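Local coordinates for protein receptor-type adenylate cyclase gresag 4.1 (Trypanosoma brucei, PDB 1FX2) that converts ATP into cyclic AMP and diphosphate through its cytoplasmic class III cyclase catalytic domain, using magnesium as cofactor, at residues I16-I20 with A164-E168; H41-R46 with T59-F64. Residue numbers count along the deposited sequence, not the author numbering.

Contact 1: I16-I20 with A164-E168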
ATOM      1  N   ILE A  16      -6.453 -16.789   1.458  1.00  9.25           N
ATOM      2  CA  ILE A  16      -5.802 -16.774   0.119  1.00  8.49           C
ATOM      3  C   ILE A  16      -6.854 -17.272  -0.848  1.00  6.43           C
ATOM      4  O   ILE A  16      -7.521 -18.289  -0.641  1.00  7.95           O
ATOM      5  CB  ILE A  16      -4.732 -17.813   0.049  1.00  7.32           C
ATOM      6  CG1 ILE A  16      -3.682 -17.657   1.189  1.00 14.09           C
ATOM      7  CG2 ILE A  16      -3.981 -17.666  -1.274  1.00  7.70           C
ATOM      8  CD1 ILE A  16      -2.723 -18.867   1.226  1.00 13.81           C
ATOM      9  N   PHE A  17      -7.094 -16.509  -1.919  1.00  7.17           N
ATOM     10  CA  PHE A  17      -7.943 -16.941  -3.029  1.00  6.12           C
ATOM     11  C   PHE A  17      -7.083 -17.048  -4.248  1.00  5.53           C
ATOM     12  O   PHE A  17      -6.151 -16.274  -4.456  1.00  6.45           O
ATOM     13  CB  PHE A  17      -9.087 -15.901  -3.329  1.00  8.36           C
ATOM     14  CG  PHE A  17     -10.198 -15.973  -2.348  1.00  8.60           C
ATOM     15  CD1 PHE A  17     -10.099 -15.348  -1.115  1.00 12.02           C
ATOM     16  CD2 PHE A  17     -11.324 -16.710  -2.638  1.00 10.09           C
ATOM     17  CE1 PHE A  17     -11.128 -15.443  -0.148  1.00 11.68           C
ATOM     18  CE2 PHE A  17     -12.372 -16.796  -1.656  1.00 10.95           C
ATOM     19  CZ  PHE A  17     -12.254 -16.143  -0.405  1.00 12.19           C
ATOM     20  N   THR A  18      -7.364 -18.074  -5.062  1.00  6.97           N
ATOM     21  CA  THR A  18      -6.602 -18.309  -6.293  1.00  7.63           C
ATOM     22  C   THR A  18      -7.568 -18.605  -7.414  1.00  9.48           C
ATOM     23  O   THR A  18      -8.669 -19.172  -7.229  1.00  9.39           O
ATOM     24  CB  THR A  18      -5.615 -19.491  -6.196  1.00  8.43           C
ATOM     25  OG1 THR A  18      -6.339 -20.732  -6.244  1.00 10.75           O
ATOM     26  CG2 THR A  18      -4.734 -19.442  -4.903  1.00 10.25           C
ATOM     27  N   ASP A  19      -7.102 -18.292  -8.641  1.00  7.27           N
ATOM     28  CA  ASP A  19      -7.846 -18.652  -9.869  1.00  6.03           C
ATOM     29  C   ASP A  19      -6.917 -18.793 -10.996  1.00  7.20           C
ATOM     30  O   ASP A  19      -5.846 -18.087 -11.077  1.00  8.51           O
ATOM     31  CB  ASP A  19      -8.858 -17.557 -10.370  1.00  8.31           C
ATOM     32  CG  ASP A  19     -10.182 -17.625  -9.687  1.00 16.68           C
ATOM     33  OD1 ASP A  19     -10.426 -16.924  -8.665  1.00 15.82           O
ATOM     34  OD2 ASP A  19     -11.048 -18.357 -10.161  1.00 11.82           O
ATOM     35  N   ILE A  20      -7.241 -19.688 -11.920  1.00  6.87           N
ATOM     36  CA  ILE A  20      -6.492 -19.746 -13.172  1.00  7.43           C
ATOM     37  C   ILE A  20      -6.987 -18.570 -14.065  1.00  8.94           C
ATOM     38  O   ILE A  20      -8.184 -18.392 -14.263  1.00 10.01           O
ATOM     39  CB  ILE A  20      -6.779 -21.050 -13.911  1.00  5.57           C
ATOM     40  CG1 ILE A  20      -6.151 -22.221 -13.137  1.00  8.97           C
ATOM     41  CG2 ILE A  20      -6.156 -20.975 -15.374  1.00  9.37           C
ATOM     42  CD1 ILE A  20      -6.640 -23.589 -13.705  1.00  9.76           C
ATOM     43  N   ALA A 164     -10.460 -10.294   0.628  1.00 10.83           N
ATOM     44  CA  ALA A 164      -9.462 -11.198   0.041  1.00  9.74           C
ATOM     45  C   ALA A 164      -9.855 -11.600  -1.368  1.00  8.37           C
ATOM     46  O   ALA A 164      -8.978 -11.643  -2.297  1.00  8.59           O
ATOM     47  CB  ALA A 164      -9.325 -12.507   0.906  1.00 10.86           C
ATOM     48  N   ALA A 165     -11.140 -11.905  -1.548  1.00  8.61           N
ATOM     49  CA  ALA A 165     -11.523 -12.347  -2.868  1.00  7.35           C
ATOM     50  C   ALA A 165     -11.528 -11.196  -3.872  1.00  8.74           C
ATOM     51  O   ALA A 165     -11.146 -11.405  -5.029  1.00  9.74           O
ATOM     52  CB  ALA A 165     -12.897 -13.059  -2.831  1.00  9.93           C
ATOM     53  N   ARG A 166     -11.934  -9.991  -3.486  1.00 10.20           N
ATOM     54  CA  ARG A 166     -11.941  -8.860  -4.419  1.00 11.55           C
ATOM     55  C   ARG A 166     -10.479  -8.503  -4.750  1.00  9.81           C
ATOM     56  O   ARG A 166     -10.189  -8.113  -5.894  1.00 10.59           O
ATOM     57  CB  ARG A 166     -12.636  -7.657  -3.730  1.00 13.19           C
ATOM     58  CG  ARG A 166     -14.162  -7.839  -3.593  1.00 20.44           C
ATOM     59  CD  ARG A 166     -14.732  -7.403  -4.866  1.00 24.20           C
ATOM     60  NE  ARG A 166     -16.175  -7.297  -4.736  1.00 38.05           N
ATOM     61  CZ  ARG A 166     -17.004  -7.403  -5.757  1.00 27.31           C
ATOM     62  NH1 ARG A 166     -16.535  -7.623  -6.992  1.00 28.80           N
ATOM     63  NH2 ARG A 166     -18.312  -7.366  -5.518  1.00 41.25           N
ATOM     64  N   THR A 167      -9.563  -8.638  -3.776  1.00 10.61           N
ATOM     65  CA  THR A 167      -8.150  -8.365  -4.022  1.00  8.69           C
ATOM     66  C   THR A 167      -7.605  -9.324  -5.062  1.00  8.15           C
ATOM     67  O   THR A 167      -6.927  -8.943  -6.005  1.00 10.52           O
ATOM     68  CB  THR A 167      -7.343  -8.538  -2.728  1.00 10.54           C
ATOM     69  OG1 THR A 167      -7.728  -7.448  -1.829  1.00 11.19           O
ATOM     70  CG2 THR A 167      -5.836  -8.426  -2.945  1.00 10.94           C
ATOM     71  N   GLU A 168      -7.873 -10.621  -4.899  1.00  9.29           N
ATOM     72  CA  GLU A 168      -7.435 -11.590  -5.924  1.00  8.33           C
ATOM     73  C   GLU A 168      -8.002 -11.285  -7.287  1.00  9.36           C
ATOM     74  O   GLU A 168      -7.298 -11.446  -8.300  1.00  9.41           O
ATOM     75  CB  GLU A 168      -7.910 -12.994  -5.487  1.00  9.23           C
ATOM     76  CG  GLU A 168      -7.447 -14.064  -6.529  1.00  8.72           C
ATOM     77  CD  GLU A 168      -8.546 -14.665  -7.341  1.00 12.78           C
ATOM     78  OE1 GLU A 168      -9.407 -13.960  -7.898  1.00 16.66           O
ATOM     79  OE2 GLU A 168      -8.562 -15.837  -7.499  1.00 19.32           O
TER

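Contact 2: H41-R46 with T59-F64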
ATOM      1  N   HIS A  41      -2.749 -28.908 -11.328  1.00  9.24           N
ATOM      2  CA  HIS A  41      -2.848 -27.658 -10.525  1.00  7.27           C
ATOM      3  C   HIS A  41      -3.356 -27.986  -9.140  1.00  8.76           C
ATOM      4  O   HIS A  41      -2.806 -27.515  -8.151  1.00 10.33           O
ATOM      5  CB  HIS A  41      -3.784 -26.654 -11.351  1.00  7.23           C
ATOM      6  CG  HIS A  41      -4.458 -25.589 -10.536  1.00  8.27           C
ATOM      7  ND1 HIS A  41      -5.624 -25.840  -9.823  1.00 10.47           N
ATOM      8  CD2 HIS A  41      -4.268 -24.247 -10.478  1.00  8.59           C
ATOM      9  CE1 HIS A  41      -6.131 -24.680  -9.386  1.00 10.34           C
ATOM     10  NE2 HIS A  41      -5.304 -23.698  -9.754  1.00  9.73           N
ATOM     11  N   HIS A  42      -4.459 -28.727  -9.059  1.00  8.29           N
ATOM     12  CA  HIS A  42      -4.991 -29.047  -7.718  1.00  7.71           C
ATOM     13  C   HIS A  42      -4.026 -29.878  -6.881  1.00  7.98           C
ATOM     14  O   HIS A  42      -3.911 -29.698  -5.679  1.00 10.72           O
ATOM     15  CB  HIS A  42      -6.313 -29.794  -7.866  1.00  9.25           C
ATOM     16  CG  HIS A  42      -7.515 -28.928  -8.071  1.00 11.07           C
ATOM     17  ND1 HIS A  42      -7.542 -27.874  -8.951  1.00 15.57           N
ATOM     18  CD2 HIS A  42      -8.752 -28.976  -7.520  1.00 15.88           C
ATOM     19  CE1 HIS A  42      -8.738 -27.315  -8.955  1.00 13.82           C
ATOM     20  NE2 HIS A  42      -9.490 -27.953  -8.076  1.00 13.95           N
ATOM     21  N   ARG A  43      -3.352 -30.848  -7.513  1.00  9.73           N
ATOM     22  CA  ARG A  43      -2.416 -31.628  -6.730  1.00  9.57           C
ATOM     23  C   ARG A  43      -1.288 -30.761  -6.166  1.00  8.54           C
ATOM     24  O   ARG A  43      -0.888 -30.899  -5.015  1.00 10.36           O
ATOM     25  CB  ARG A  43      -1.842 -32.737  -7.618  1.00  9.36           C
ATOM     26  CG  ARG A  43      -2.806 -33.806  -7.923  1.00 13.05           C
ATOM     27  CD  ARG A  43      -1.994 -34.971  -8.514  1.00 30.18           C
ATOM     28  NE  ARG A  43      -1.322 -34.624  -9.783  1.00 26.72           N
ATOM     29  CZ  ARG A  43      -1.915 -34.744 -10.977  1.00 24.99           C
ATOM     30  NH1 ARG A  43      -3.184 -35.178 -11.052  1.00 30.70           N
ATOM     31  NH2 ARG A  43      -1.196 -34.592 -12.077  1.00 27.72           N
ATOM     32  N   MET A  44      -0.752 -29.824  -6.994  1.00  9.81           N
ATOM     33  CA  MET A  44       0.329 -28.944  -6.507  1.00  9.39           C
ATOM     34  C   MET A  44      -0.187 -28.003  -5.407  1.00  9.09           C
ATOM     35  O   MET A  44       0.497 -27.838  -4.397  1.00 10.91           O
ATOM     36  CB  MET A  44       0.945 -28.169  -7.642  1.00 10.88           C
ATOM     37  CG  MET A  44       1.761 -29.084  -8.581  1.00 13.49           C
ATOM     38  SD  MET A  44       2.727 -28.133  -9.789  1.00 13.86           S
ATOM     39  CE  MET A  44       1.339 -27.679 -10.943  1.00 11.52           C
ATOM     40  N   VAL A  45      -1.357 -27.394  -5.623  1.00  9.47           N
ATOM     41  CA  VAL A  45      -1.879 -26.472  -4.569  1.00  8.90           C
ATOM     42  C   VAL A  45      -2.097 -27.270  -3.267  1.00  9.71           C
ATOM     43  O   VAL A  45      -1.722 -26.799  -2.211  1.00 11.70           O
ATOM     44  CB  VAL A  45      -3.182 -25.743  -5.074  1.00  7.26           C
ATOM     45  CG1 VAL A  45      -3.757 -24.950  -3.926  1.00 10.19           C
ATOM     46  CG2 VAL A  45      -2.837 -24.819  -6.298  1.00  9.12           C
ATOM     47  N   ARG A  46      -2.684 -28.474  -3.361  1.00 10.68           N
ATOM     48  CA  ARG A  46      -2.972 -29.228  -2.154  1.00 11.21           C
ATOM     49  C   ARG A  46      -1.732 -29.697  -1.492  1.00 11.72           C
ATOM     50  O   ARG A  46      -1.698 -29.700  -0.222  1.00 13.43           O
ATOM     51  CB  ARG A  46      -3.957 -30.320  -2.452  1.00  9.97           C
ATOM     52  CG  ARG A  46      -5.319 -29.786  -2.723  1.00 11.32           C
ATOM     53  CD  ARG A  46      -6.342 -30.832  -3.158  1.00 11.48           C
ATOM     54  NE  ARG A  46      -7.637 -30.262  -3.175  1.00 14.66           N
ATOM     55  CZ  ARG A  46      -8.605 -30.615  -3.981  1.00 14.81           C
ATOM     56  NH1 ARG A  46      -8.407 -31.555  -4.956  1.00 14.52           N
ATOM     57  NH2 ARG A  46      -9.790 -30.210  -3.682  1.00 14.96           N
ATOM     58  N   THR A  59     -13.164 -25.414  -2.791  1.00 14.08           N
ATOM     59  CA  THR A  59     -12.717 -25.175  -4.128  1.00 10.57           C
ATOM     60  C   THR A  59     -13.942 -25.181  -4.955  1.00 12.86           C
ATOM     61  O   THR A  59     -14.789 -26.063  -4.779  1.00 18.07           O
ATOM     62  CB  THR A  59     -11.734 -26.177  -4.670  1.00 17.30           C
ATOM     63  OG1 THR A  59     -10.595 -26.261  -3.819  1.00 35.83           O
ATOM     64  CG2 THR A  59     -11.265 -25.737  -5.940  1.00 24.23           C
ATOM     65  N   VAL A  60     -14.026 -24.271  -5.934  1.00 13.40           N
ATOM     66  CA  VAL A  60     -15.150 -24.191  -6.885  1.00 14.64           C
ATOM     67  C   VAL A  60     -14.455 -24.125  -8.246  1.00 11.20           C
ATOM     68  O   VAL A  60     -13.817 -23.094  -8.523  1.00 12.10           O
ATOM     69  CB  VAL A  60     -15.921 -22.883  -6.636  1.00 20.75           C
ATOM     70  CG1 VAL A  60     -17.050 -22.708  -7.602  1.00 24.58           C
ATOM     71  CG2 VAL A  60     -16.522 -22.893  -5.185  1.00 27.38           C
ATOM     72  N   GLY A  61     -14.566 -25.149  -9.127  1.00 11.94           N
ATOM     73  CA  GLY A  61     -13.839 -25.072 -10.400  1.00 12.14           C
ATOM     74  C   GLY A  61     -12.372 -25.071 -10.094  1.00 11.97           C
ATOM     75  O   GLY A  61     -11.855 -25.971  -9.417  1.00 12.62           O
ATOM     76  N   ASP A  62     -11.654 -24.109 -10.671  1.00  8.76           N
ATOM     77  CA  ASP A  62     -10.259 -24.061 -10.320  1.00 11.55           C
ATOM     78  C   ASP A  62     -10.014 -22.993  -9.249  1.00  8.10           C
ATOM     79  O   ASP A  62      -8.840 -22.743  -8.942  1.00 14.62           O
ATOM     80  CB  ASP A  62      -9.364 -23.744 -11.566  1.00  8.11           C
ATOM     81  CG  ASP A  62      -9.813 -22.454 -12.337  1.00 10.23           C
ATOM     82  OD1 ASP A  62     -10.527 -22.519 -13.351  1.00 10.81           O
ATOM     83  OD2 ASP A  62      -9.542 -21.312 -11.830  1.00 12.80           O
ATOM     84  N   SER A  63     -11.029 -22.422  -8.673  1.00  9.65           N
ATOM     85  CA  SER A  63     -10.828 -21.384  -7.660  1.00  9.48           C
ATOM     86  C   SER A  63     -10.627 -22.021  -6.291  1.00 13.26           C
ATOM     87  O   SER A  63     -11.547 -22.704  -5.784  1.00 14.99           O
ATOM     88  CB  SER A  63     -12.043 -20.503  -7.598  1.00 15.77           C
ATOM     89  OG  SER A  63     -12.548 -20.009  -8.889  1.00 16.06           O
ATOM     90  N   PHE A  64      -9.520 -21.720  -5.628  1.00 10.40           N
ATOM     91  CA  PHE A  64      -9.278 -22.193  -4.235  1.00 10.18           C
ATOM     92  C   PHE A  64      -9.555 -21.050  -3.251  1.00 10.01           C
ATOM     93  O   PHE A  64      -9.283 -19.860  -3.543  1.00  8.42           O
ATOM     94  CB  PHE A  64      -7.812 -22.657  -3.988  1.00  8.88           C
ATOM     95  CG  PHE A  64      -7.561 -24.074  -4.322  1.00 10.34           C
ATOM     96  CD1 PHE A  64      -7.348 -24.442  -5.629  1.00 11.83           C
ATOM     97  CD2 PHE A  64      -7.510 -25.050  -3.335  1.00 11.38           C
ATOM     98  CE1 PHE A  64      -7.094 -25.764  -5.920  1.00 13.63           C
ATOM     99  CE2 PHE A  64      -7.264 -26.338  -3.600  1.00 11.23           C
ATOM    100  CZ  PHE A  64      -7.036 -26.750  -4.929  1.00 12.98           C
TER
HETATM  101  O   HOH W   1      -6.444 -21.382  -8.836  1.00 11.15           O
HETATM  102  O   HOH W   2     -12.512 -28.196  -8.014  1.00 16.06           O

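Contact 1: I16-I20 with A164-E168
Phe17 and Asp19 point from strand 16-20 toward helix 164-168, whereas Ile16, Thr18 and Ile20 turn away. With chi1 in the m well, the Phe17 ring lies beneath the helix: Ala165 CB sits 3.7 Å from the ring centroid, 1° off its normal, a CH-pi contact over the face, and Ala164 CB meets the ring edge 3.6 Å from Phe17 CD1. The axes approach to 7.7 Å at 36°, consistent with the small alanines facing the strand. Glu168, with chi1 in t, reaches from the helix across to the strand; its CB packs 3.8 Å from Phe17 CB, then chi2, at -110° between wells, carries the carboxylate to Asp19. Asp19 OD1 and Glu168 OE2 are 2.5 Å apart, so one acid probably holds a proton. Outside partners anchor both: Arg135 forms a salt bridge with Glu168 OE1, and Ser63 hydrogen-bonds Asp19 OD2. This is helix-on-sheet packing in the class III cyclase fold, ending at Asp19, a predicted magnesium ligand of the active site.

Contact 2: H41-R46 with T59-F64
This is a helix-on-hairpin contact: helix 34-51 packs against the beta hairpin of strands 55-60 (outermost within this chain) and 63-68, near the rim of the main sheet. Phe64 is its centre. Val45 CG1 lies over the face of the Phe64 ring, 3.6 Å from the centroid and 5° off the normal, a CH-pi contact. The ring edge is turned to the face of His42 in an edge-to-face pair, with centroids 4.8 Å apart and planes at 61°, and His41 completes the aromatic cluster. A 2.9 Å hydrogen bond joins His41 ND1 and His42 ND1. One water joins His41 NE2 (2.7 Å) to Asp62 O (2.8 Å), another His42 NE2 (3.0 Å) to Gly61 O (2.7 Å). The type II' turn from Val60 to Ser63, with Gly61 at positive phi, is closed by two backbone hydrogen bonds, Val60 N to Ser63 O and Ser63 N to Val60 O, both 2.9 Å. It holds Asp62, predicted to bind magnesium, whose carboxylate is hydrogen-bonded by Ser23 and Ile20 N. The edge of the Phe64 ring, at CZ, faces the flat side of the Arg46 guanidinium, with Arg46 NE 4.0 Å from Phe64 CE2. Glu56 forms a salt bridge with Arg46 and hydrogen-bonds Thr59. Beyond the hairpin, Phe64 pairs with Thr18 of strand 13-20, while Leu81 and Phe85 of helix 71-87 pack against Val45.

How the contacts relate
Strands 13-20 and 63-68 are sheet neighbours, so the two contacts, with centres about 12 Å apart, meet directly; along the chain contact 2 is nested inside the loop closed by contact 1. They join at the predicted magnesium site: the side chains of Asp19 from contact 1 and Asp62 from contact 2 come within about 4 Å. A probable hydrogen bond of 2.6 Å links Asp19 OD2 to Ser63 OG. Another, of 2.8 Å, runs from Ile20 N to Asp62 OD2. The side chain of Asp19 is about 6 Å from a bound sulfate ion, probably from the crystallisation liquor. Helix 159-169 packs on the strand that carries Asp19, and helix 34-51 on the hairpin whose turn holds Asp62.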